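Local coordinates for putative polyphosphate kinase 2 family protein (Arthrobacter aurescens, PDB 3RHF) that probably transfers phosphate between inorganic polyphosphate and nucleotides, as a P-loop kinase of the polyphosphate kinase 2 family, at residues G41-G46 / K249-R254; A52-L57 / V96-P101; Y143-I148 / E161-A166. One frame throughout, in Å; residues are numbered along the deposited sequence.

Contact 1: residues G41-G46 / K249-R254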
loop_
_atom_site.group_PDB
_atom_site.type_symbol
_atom_site.label_atom_id
_atom_site.label_comp_id
_atom_site.label_asym_id
_atom_site.label_seq_id
_atom_site.Cartn_x
_atom_site.Cartn_y
_atom_site.Cartn_z
ATOM N N GLY A 41 24.567 -15.289 5.819
ATOM C CA GLY A 41 23.604 -16.216 6.426
ATOM C C GLY A 41 22.863 -16.969 5.342
ATOM O O GLY A 41 23.093 -16.744 4.158
ATOM N N VAL A 42 21.928 -17.823 5.727
ATOM C CA VAL A 42 21.108 -18.552 4.755
ATOM C C VAL A 42 19.626 -18.143 4.901
ATOM O O VAL A 42 19.303 -17.253 5.657
ATOM C CB VAL A 42 21.350 -20.077 4.882
ATOM C CG1 VAL A 42 22.838 -20.356 4.699
ATOM C CG2 VAL A 42 20.943 -20.629 6.250
ATOM N N LYS A 43 18.738 -18.812 4.181
ATOM C CA LYS A 43 17.333 -18.470 4.149
ATOM C C LYS A 43 16.689 -18.253 5.517
ATOM O O LYS A 43 16.060 -17.243 5.728
ATOM C CB LYS A 43 16.581 -19.534 3.358
ATOM C CG LYS A 43 15.066 -19.379 3.304
ATOM C CD LYS A 43 14.456 -20.206 2.137
ATOM C CE LYS A 43 13.204 -21.007 2.625
ATOM N NZ LYS A 43 12.781 -22.228 1.812
ATOM N N ALA A 44 16.848 -19.176 6.459
ATOM C CA ALA A 44 16.238 -19.008 7.778
ATOM C C ALA A 44 16.674 -17.695 8.427
ATOM O O ALA A 44 15.864 -17.043 9.094
ATOM C CB ALA A 44 16.551 -20.161 8.677
ATOM N N ASP A 45 17.944 -17.324 8.233
ATOM C CA ASP A 45 18.514 -16.097 8.797
ATOM C C ASP A 45 17.988 -14.836 8.086
ATOM O O ASP A 45 17.840 -13.750 8.665
ATOM C CB ASP A 45 20.043 -16.096 8.618
ATOM C CG ASP A 45 20.744 -17.311 9.243
ATOM O OD1 ASP A 45 20.575 -17.599 10.445
ATOM O OD2 ASP A 45 21.496 -17.966 8.514
ATOM N N GLY A 46 17.752 -15.012 6.790
ATOM C CA GLY A 46 17.263 -13.956 5.912
ATOM C C GLY A 46 15.806 -13.663 6.226
ATOM O O GLY A 46 15.414 -12.518 6.242
ATOM N N LYS A 249 17.255 -16.541 -5.720
ATOM C CA LYS A 249 16.709 -16.741 -4.397
ATOM C C LYS A 249 15.813 -15.585 -3.999
ATOM O O LYS A 249 16.302 -14.499 -3.760
ATOM C CB LYS A 249 17.833 -16.875 -3.382
ATOM C CG LYS A 249 18.601 -18.159 -3.518
ATOM C CD LYS A 249 19.891 -18.088 -2.703
ATOM C CE LYS A 249 20.581 -19.447 -2.598
ATOM N NZ LYS A 249 21.569 -19.575 -3.663
ATOM N N LYS A 250 14.504 -15.807 -3.892
ATOM C CA LYS A 250 13.609 -14.704 -3.575
ATOM C C LYS A 250 13.947 -14.071 -2.229
ATOM O O LYS A 250 13.974 -12.855 -2.099
ATOM C CB LYS A 250 12.147 -15.154 -3.609
ATOM C CG LYS A 250 11.560 -15.481 -5.041
ATOM C CD LYS A 250 10.033 -15.804 -4.928
ATOM C CE LYS A 250 9.339 -16.471 -6.163
ATOM N NZ LYS A 250 8.992 -17.931 -5.922
ATOM N N TRP A 251 14.244 -14.900 -1.232
ATOM C CA TRP A 251 14.531 -14.421 0.106
ATOM C C TRP A 251 15.691 -13.486 0.087
ATOM O O TRP A 251 15.704 -12.527 0.844
ATOM C CB TRP A 251 14.788 -15.568 1.109
ATOM C CG TRP A 251 16.041 -16.367 0.846
ATOM C CD1 TRP A 251 16.147 -17.514 0.096
ATOM C CD2 TRP A 251 17.358 -16.085 1.335
ATOM N NE1 TRP A 251 17.460 -17.939 0.081
ATOM C CE2 TRP A 251 18.218 -17.075 0.829
ATOM C CE3 TRP A 251 17.893 -15.087 2.130
ATOM C CZ2 TRP A 251 19.563 -17.088 1.106
ATOM C CZ3 TRP A 251 19.222 -15.105 2.416
ATOM C CH2 TRP A 251 20.049 -16.104 1.915
ATOM N N TYR A 252 16.690 -13.748 -0.740
ATOM C CA TYR A 252 17.872 -12.846 -0.737
ATOM C C TYR A 252 17.567 -11.485 -1.371
ATOM O O TYR A 252 17.968 -10.432 -0.850
ATOM C CB TYR A 252 19.079 -13.438 -1.431
ATOM C CG TYR A 252 20.176 -12.394 -1.597
ATOM C CD1 TYR A 252 20.869 -11.933 -0.521
ATOM C CD2 TYR A 252 20.446 -11.833 -2.826
ATOM C CE1 TYR A 252 21.845 -10.981 -0.653
ATOM C CE2 TYR A 252 21.395 -10.878 -2.977
ATOM C CZ TYR A 252 22.106 -10.444 -1.889
ATOM O OH TYR A 252 23.086 -9.487 -2.029
ATOM N N ALA A 253 16.901 -11.529 -2.516
ATOM C CA ALA A 253 16.494 -10.296 -3.193
ATOM C C ALA A 253 15.646 -9.434 -2.259
ATOM O O ALA A 253 15.835 -8.235 -2.210
ATOM C CB ALA A 253 15.743 -10.597 -4.471
ATOM N N ARG A 254 14.738 -10.027 -1.500
ATOM C CA ARG A 254 13.956 -9.231 -0.604
ATOM C C ARG A 254 14.818 -8.468 0.394
ATOM O O ARG A 254 14.551 -7.280 0.622
ATOM C CB ARG A 254 12.978 -10.073 0.172
ATOM C CG ARG A 254 11.863 -10.623 -0.647
ATOM C CD ARG A 254 11.035 -11.592 0.153
ATOM N NE ARG A 254 10.190 -12.373 -0.755
ATOM C CZ ARG A 254 10.051 -13.711 -0.761
ATOM N NH1 ARG A 254 10.659 -14.509 0.114
ATOM N NH2 ARG A 254 9.232 -14.256 -1.640
#
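Two helix N-termini meet here, the first turn of helix 43-69 lying on the indole of Trp251 in the first turn of helix 250-266. Lys43 CA stands 3.7 Å from the centroid of the six-membered ring of Trp251, 14° off its normal, a CH-pi contact over the face. On the same face, Val42 C lies 3.6 Å from Trp251 CH2, nearer the rim. A large flat indole suits this place because it can cover a whole stretch of backbone; it is turned there by a chi1 of 67°, which sets CG between the backbone N and the carbonyl carbon. The aliphatic part of Lys43 follows the five-membered ring, with CB 3.7 Å from Trp251 NE1, while its ammonium end leads away. Gly46 CA comes within 4.0 Å of Trp251 CE3, and a side chain pointing from it would run into the ring. Asp45 steadies the backbone that Trp251 covers: its OD2 accepts a 2.8 Å bond from Val42 N through the anti lone pair. A citrate, probably from the crystallisation liquor, binds Trp251 N and Arg254 NH1. The bond from Asp45 to the N-cap residue Val42 is half of a capping box, a typical way of starting a helix.

Contact 2: residues A52-L57 / V96-P101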
loop_
_atom_site.group_PDB
_atom_site.type_symbol
_atom_site.label_atom_id
_atom_site.label_comp_id
_atom_site.label_asym_id
_atom_site.label_seq_id
_atom_site.Cartn_x
_atom_site.Cartn_y
_atom_site.Cartn_z
ATOM N N ALA A 52 13.017 -7.891 10.820
ATOM C CA ALA A 52 13.635 -6.827 11.560
ATOM C C ALA A 52 13.732 -5.592 10.647
ATOM O O ALA A 52 13.556 -4.440 11.086
ATOM C CB ALA A 52 14.989 -7.275 12.046
ATOM N N GLN A 53 14.061 -5.851 9.378
ATOM C CA GLN A 53 14.170 -4.802 8.368
ATOM C C GLN A 53 12.867 -4.042 8.272
ATOM O O GLN A 53 12.897 -2.833 8.168
ATOM C CB GLN A 53 14.545 -5.386 7.018
ATOM C CG GLN A 53 16.009 -5.700 6.910
ATOM C CD GLN A 53 16.392 -6.185 5.565
ATOM O OE1 GLN A 53 15.577 -6.786 4.884
ATOM N NE2 GLN A 53 17.660 -5.920 5.142
ATOM N N ASP A 54 11.739 -4.768 8.362
ATOM C CA ASP A 54 10.408 -4.200 8.209
ATOM C C ASP A 54 10.162 -3.121 9.266
ATOM O O ASP A 54 9.650 -2.073 8.939
ATOM C CB ASP A 54 9.310 -5.275 8.347
ATOM C CG ASP A 54 9.309 -6.293 7.206
ATOM O OD1 ASP A 54 10.074 -6.113 6.228
ATOM O OD2 ASP A 54 8.559 -7.313 7.289
ATOM N N ALA A 55 10.458 -3.444 10.532
ATOM C CA ALA A 55 10.334 -2.518 11.638
ATOM C C ALA A 55 11.262 -1.340 11.438
ATOM O O ALA A 55 10.856 -0.185 11.626
ATOM C CB ALA A 55 10.635 -3.197 12.960
ATOM N N ARG A 56 12.498 -1.599 11.043
ATOM C CA ARG A 56 13.410 -0.495 10.762
ATOM C C ARG A 56 12.910 0.461 9.655
ATOM O O ARG A 56 13.010 1.694 9.798
ATOM C CB ARG A 56 14.765 -1.029 10.372
ATOM C CG ARG A 56 15.477 -1.753 11.504
ATOM C CD ARG A 56 16.766 -2.318 10.970
ATOM N NE ARG A 56 17.239 -3.379 11.819
ATOM C CZ ARG A 56 18.194 -4.245 11.507
ATOM N NH1 ARG A 56 18.832 -4.183 10.342
ATOM N NH2 ARG A 56 18.517 -5.171 12.396
ATOM N N LEU A 57 12.412 -0.124 8.552
ATOM C CA LEU A 57 11.905 0.621 7.426
ATOM C C LEU A 57 10.668 1.442 7.840
ATOM O O LEU A 57 10.585 2.603 7.509
ATOM C CB LEU A 57 11.582 -0.331 6.281
ATOM C CG LEU A 57 11.228 0.246 4.903
ATOM C CD1 LEU A 57 12.371 1.043 4.356
ATOM C CD2 LEU A 57 10.840 -0.846 3.829
ATOM N N VAL A 96 6.340 -1.920 0.220
ATOM C CA VAL A 96 5.210 -1.063 0.486
ATOM C C VAL A 96 4.456 -1.448 1.738
ATOM O O VAL A 96 4.079 -0.582 2.549
ATOM C CB VAL A 96 4.294 -1.020 -0.745
ATOM C CG1 VAL A 96 2.961 -0.516 -0.378
ATOM C CG2 VAL A 96 4.964 -0.156 -1.837
ATOM N N GLY A 97 4.296 -2.733 1.958
ATOM C CA GLY A 97 3.592 -3.200 3.130
ATOM C C GLY A 97 4.306 -3.030 4.429
ATOM O O GLY A 97 3.720 -3.179 5.477
ATOM N N ALA A 98 5.594 -2.777 4.397
ATOM C CA ALA A 98 6.327 -2.502 5.635
ATOM C C ALA A 98 6.115 -1.050 5.974
ATOM O O ALA A 98 6.413 -0.655 7.089
ATOM C CB ALA A 98 7.810 -2.777 5.486
HETATM N N MSE A 99 5.623 -0.251 5.019
HETATM C CA MSE A 99 5.500 1.207 5.196
HETATM C C MSE A 99 4.061 1.646 5.479
HETATM O O MSE A 99 3.130 0.858 5.355
HETATM C CB MSE A 99 6.041 1.906 3.964
HETATM C CG MSE A 99 7.509 1.716 3.834
HETATM SE SE MSE A 99 8.291 2.642 2.319
HETATM C CE MSE A 99 10.108 2.453 2.935
ATOM N N ASP A 100 3.878 2.890 5.913
ATOM C CA ASP A 100 2.536 3.456 5.952
ATOM C C ASP A 100 2.191 3.924 4.547
ATOM O O ASP A 100 2.893 4.744 4.022
ATOM C CB ASP A 100 2.403 4.595 6.963
ATOM C CG ASP A 100 0.910 4.992 7.227
ATOM O OD1 ASP A 100 0.508 5.023 8.432
ATOM O OD2 ASP A 100 0.159 5.256 6.241
ATOM N N PRO A 101 1.096 3.398 3.960
ATOM C CA PRO A 101 0.699 3.703 2.578
ATOM C C PRO A 101 0.434 5.169 2.310
ATOM O O PRO A 101 0.581 5.612 1.188
ATOM C CB PRO A 101 -0.595 2.898 2.375
ATOM C CG PRO A 101 -1.107 2.596 3.749
ATOM C CD PRO A 101 0.096 2.543 4.638
#
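Ala98 meets Asp54 and Leu57 where helix 43-69 packs beside helix 88-98, the helix that follows the first strand of the P-loop fold. The closest backbones are those of Asp54 and Ala98, whose CA atoms are 5.1 Å apart, a spacing that suits the single methyl of alanine. Ala98 CB points at the neighbouring helix and lies 4.0 Å from Asp54 O and 4.1 Å from Asp54 CB. Leu57 reaches the same methyl from one turn further on: with CG anti to the backbone N (chi1 -171°), its CD2 comes 4.0 Å from Ala98 CB. Leu57 CG also lies 4.1 Å from CG of Met99, a selenomethionine; the modelled position of its CE against the leucine is doubtful. An alanine here has no CD2 to meet Ala98 CB, and the two helices would probably be left with a gap beside that methyl. Further out, Leu262 of helix 250-266 touches Leu57, and Val104 of strand 104-108 touches Met99. Pro101 of the second subunit packs on Val96 at the dimer interface. Asp54 OD1, which also faces the Ala98 methyl, accepts a hydrogen bond from Gln258 NE2.

Contact 3: residues Y143-I148 / E161-A166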
loop_
_atom_site.group_PDB
_atom_site.type_symbol
_atom_site.label_atom_id
_atom_site.label_comp_id
_atom_site.label_asym_id
_atom_site.label_seq_id
_atom_site.Cartn_x
_atom_site.Cartn_y
_atom_site.Cartn_z
ATOM N N TYR A 143 13.244 3.361 -17.887
ATOM C CA TYR A 143 14.129 2.454 -18.557
ATOM C C TYR A 143 13.434 1.536 -19.550
ATOM O O TYR A 143 14.074 1.088 -20.513
ATOM C CB TYR A 143 14.943 1.660 -17.529
ATOM C CG TYR A 143 15.967 2.581 -16.876
ATOM C CD1 TYR A 143 17.181 2.821 -17.467
ATOM C CD2 TYR A 143 15.681 3.247 -15.694
ATOM C CE1 TYR A 143 18.130 3.695 -16.868
ATOM C CE2 TYR A 143 16.598 4.114 -15.094
ATOM C CZ TYR A 143 17.816 4.348 -15.697
ATOM O OH TYR A 143 18.716 5.197 -15.088
ATOM N N GLU A 144 12.145 1.279 -19.364
ATOM C CA GLU A 144 11.433 0.443 -20.315
ATOM C C GLU A 144 11.673 0.964 -21.718
ATOM O O GLU A 144 11.780 0.156 -22.685
ATOM C CB GLU A 144 9.932 0.386 -20.056
ATOM C CG GLU A 144 9.559 -0.374 -18.792
ATOM C CD GLU A 144 9.774 -1.873 -18.905
ATOM O OE1 GLU A 144 8.989 -2.530 -19.593
ATOM O OE2 GLU A 144 10.706 -2.417 -18.295
ATOM N N ASP A 145 11.805 2.301 -21.827
ATOM C CA ASP A 145 11.940 2.935 -23.128
ATOM C C ASP A 145 13.333 2.821 -23.721
ATOM O O ASP A 145 13.523 3.249 -24.828
ATOM C CB ASP A 145 11.481 4.373 -23.067
ATOM C CG ASP A 145 10.004 4.475 -22.788
ATOM O OD1 ASP A 145 9.212 4.144 -23.702
ATOM O OD2 ASP A 145 9.628 4.875 -21.663
ATOM N N VAL A 146 14.302 2.260 -22.999
ATOM C CA VAL A 146 15.549 1.821 -23.628
ATOM C C VAL A 146 15.826 0.310 -23.532
ATOM O O VAL A 146 16.968 -0.117 -23.739
ATOM C CB VAL A 146 16.756 2.565 -23.069
ATOM C CG1 VAL A 146 16.591 4.018 -23.342
ATOM C CG2 VAL A 146 16.961 2.268 -21.582
ATOM N N LEU A 147 14.804 -0.480 -23.215
ATOM C CA LEU A 147 14.961 -1.939 -23.110
ATOM C C LEU A 147 14.082 -2.633 -24.156
ATOM O O LEU A 147 14.569 -3.112 -25.140
ATOM C CB LEU A 147 14.626 -2.464 -21.703
ATOM C CG LEU A 147 15.557 -1.962 -20.607
ATOM C CD1 LEU A 147 14.924 -2.117 -19.250
ATOM C CD2 LEU A 147 16.931 -2.636 -20.685
ATOM N N ILE A 148 12.779 -2.673 -23.925
ATOM C CA ILE A 148 11.886 -3.338 -24.814
ATOM C C ILE A 148 12.069 -2.679 -26.199
ATOM O O ILE A 148 12.269 -3.358 -27.200
ATOM C CB ILE A 148 10.420 -3.361 -24.227
ATOM C CG1 ILE A 148 9.546 -4.375 -24.982
ATOM C CG2 ILE A 148 9.747 -2.039 -24.292
ATOM C CD1 ILE A 148 8.210 -4.763 -24.234
ATOM N N GLU A 161 20.409 6.700 -27.831
ATOM C CA GLU A 161 21.445 7.532 -27.252
ATOM C C GLU A 161 20.854 8.783 -26.584
ATOM O O GLU A 161 21.242 9.115 -25.467
ATOM C CB GLU A 161 22.472 7.936 -28.313
ATOM C CG GLU A 161 23.857 8.228 -27.730
ATOM C CD GLU A 161 24.489 7.003 -27.077
ATOM O OE1 GLU A 161 24.304 5.861 -27.583
ATOM O OE2 GLU A 161 25.166 7.201 -26.043
ATOM N N ARG A 162 19.922 9.465 -27.245
ATOM C CA ARG A 162 19.336 10.642 -26.639
ATOM C C ARG A 162 18.532 10.268 -25.388
ATOM O O ARG A 162 18.472 11.025 -24.421
ATOM C CB ARG A 162 18.486 11.484 -27.628
ATOM C CG ARG A 162 16.948 11.200 -27.609
ATOM C CD ARG A 162 16.057 12.340 -28.207
ATOM N NE ARG A 162 15.321 13.052 -27.151
ATOM C CZ ARG A 162 14.229 12.603 -26.525
ATOM N NH1 ARG A 162 13.689 13.353 -25.572
ATOM N NH2 ARG A 162 13.679 11.421 -26.829
ATOM N N ARG A 163 17.920 9.102 -25.395
ATOM C CA ARG A 163 17.147 8.680 -24.249
ATOM C C ARG A 163 18.002 8.415 -23.036
ATOM O O ARG A 163 17.638 8.778 -21.926
ATOM C CB ARG A 163 16.366 7.473 -24.590
ATOM C CG ARG A 163 15.237 7.848 -25.433
ATOM C CD ARG A 163 14.429 6.653 -25.665
ATOM N NE ARG A 163 13.376 6.947 -26.600
ATOM C CZ ARG A 163 12.456 6.072 -26.965
ATOM N NH1 ARG A 163 12.471 4.852 -26.461
ATOM N NH2 ARG A 163 11.514 6.432 -27.825
ATOM N N TYR A 164 19.158 7.824 -23.259
ATOM C CA TYR A 164 20.097 7.611 -22.186
ATOM C C TYR A 164 20.494 8.940 -21.554
ATOM O O TYR A 164 20.569 9.052 -20.313
ATOM C CB TYR A 164 21.360 6.922 -22.699
ATOM C CG TYR A 164 21.167 5.517 -23.153
ATOM C CD1 TYR A 164 20.380 4.615 -22.429
ATOM C CD2 TYR A 164 21.801 5.060 -24.283
ATOM C CE1 TYR A 164 20.233 3.287 -22.870
ATOM C CE2 TYR A 164 21.665 3.763 -24.731
ATOM C CZ TYR A 164 20.894 2.886 -24.044
ATOM O OH TYR A 164 20.787 1.616 -24.506
ATOM N N ALA A 165 20.786 9.924 -22.398
ATOM C CA ALA A 165 21.208 11.220 -21.903
ATOM C C ALA A 165 20.033 11.908 -21.208
ATOM O O ALA A 165 20.240 12.569 -20.204
ATOM C CB ALA A 165 21.816 12.108 -23.018
ATOM N N ALA A 166 18.812 11.725 -21.700
ATOM C CA ALA A 166 17.655 12.368 -21.051
ATOM C C ALA A 166 17.383 11.809 -19.632
ATOM O O ALA A 166 17.116 12.561 -18.665
ATOM C CB ALA A 166 16.434 12.249 -21.918
#
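Arg163 and Asp145 make the polar half of this contact, Val146 and Tyr164 the apolar half, where the loop after strand 135-139 leans on helix 157-176. The one hydrogen bond between the segments runs from Arg163 NH1 to the backbone oxygen of Asp145. It is modelled at 2.5 Å between Arg163 NH1 and Asp145 O, a length too short to be taken literally, and its details are doubtful. The bond is bent, with an N-H...O angle of 137°, though the oxygen stays at the guanidinium edge, 3° out of that plane. Arginine suits the place because its chain, extended from CG to NE (chi2 -176°), spans the gap and ends in several N-H groups.

Opposite charges probably add a looser attraction. Asp145 OD1 is 4.3 Å from Arg163 NH1 but well out of the guanidinium plane, so no N-H is directed at it. The guanidinium has other partners as well: Glu159 OE2 forms a salt bridge with NE, and Phe121 makes a cation-pi contact. Together they probably limit its rotation.

The apolar contacts gather round Val146. Its CG1 slides past the base of the arginine, 3.7 Å from Arg163 CB. The valine also lies against the CE1 corner of the Tyr164 ring: Tyr164 CE1 is 3.6 Å from Val146 CB and 3.7 Å from Val146 CG2. A beta-branched residue fits well, since both methyls reach that corner at once. Beyond the two segments, Tyr164 touches Val230 of helix 221-235 and Arg150 of helix 148-151.

The parallel sheet has five strands in the order 2-3-1-4-5, as in P-loop kinases, and this contact packs the loop after strand 135-139 against helix 157-176, within the connection to strand 179-187.

In the fold
From the N terminus, helix 43-69 is the first element to take part and serves two contacts, its opening turn in contact 1 and its middle in contact 2. Contact 2 closes early, tying this helix to the end of helix 88-98 after only strand 75-82 has been laid down. Contact 3 follows in series, a short loop that joins the segment after strand 135-139 to helix 157-176. Contact 1 closes last and encloses both others, along with all five strands of the parallel sheet, by bringing helix 250-266 back to the start of helix 43-69. Contacts 1 and 2 have centres about 17 Å apart; contact 3, its centre about 32 Å from each, lies across the chain's centre.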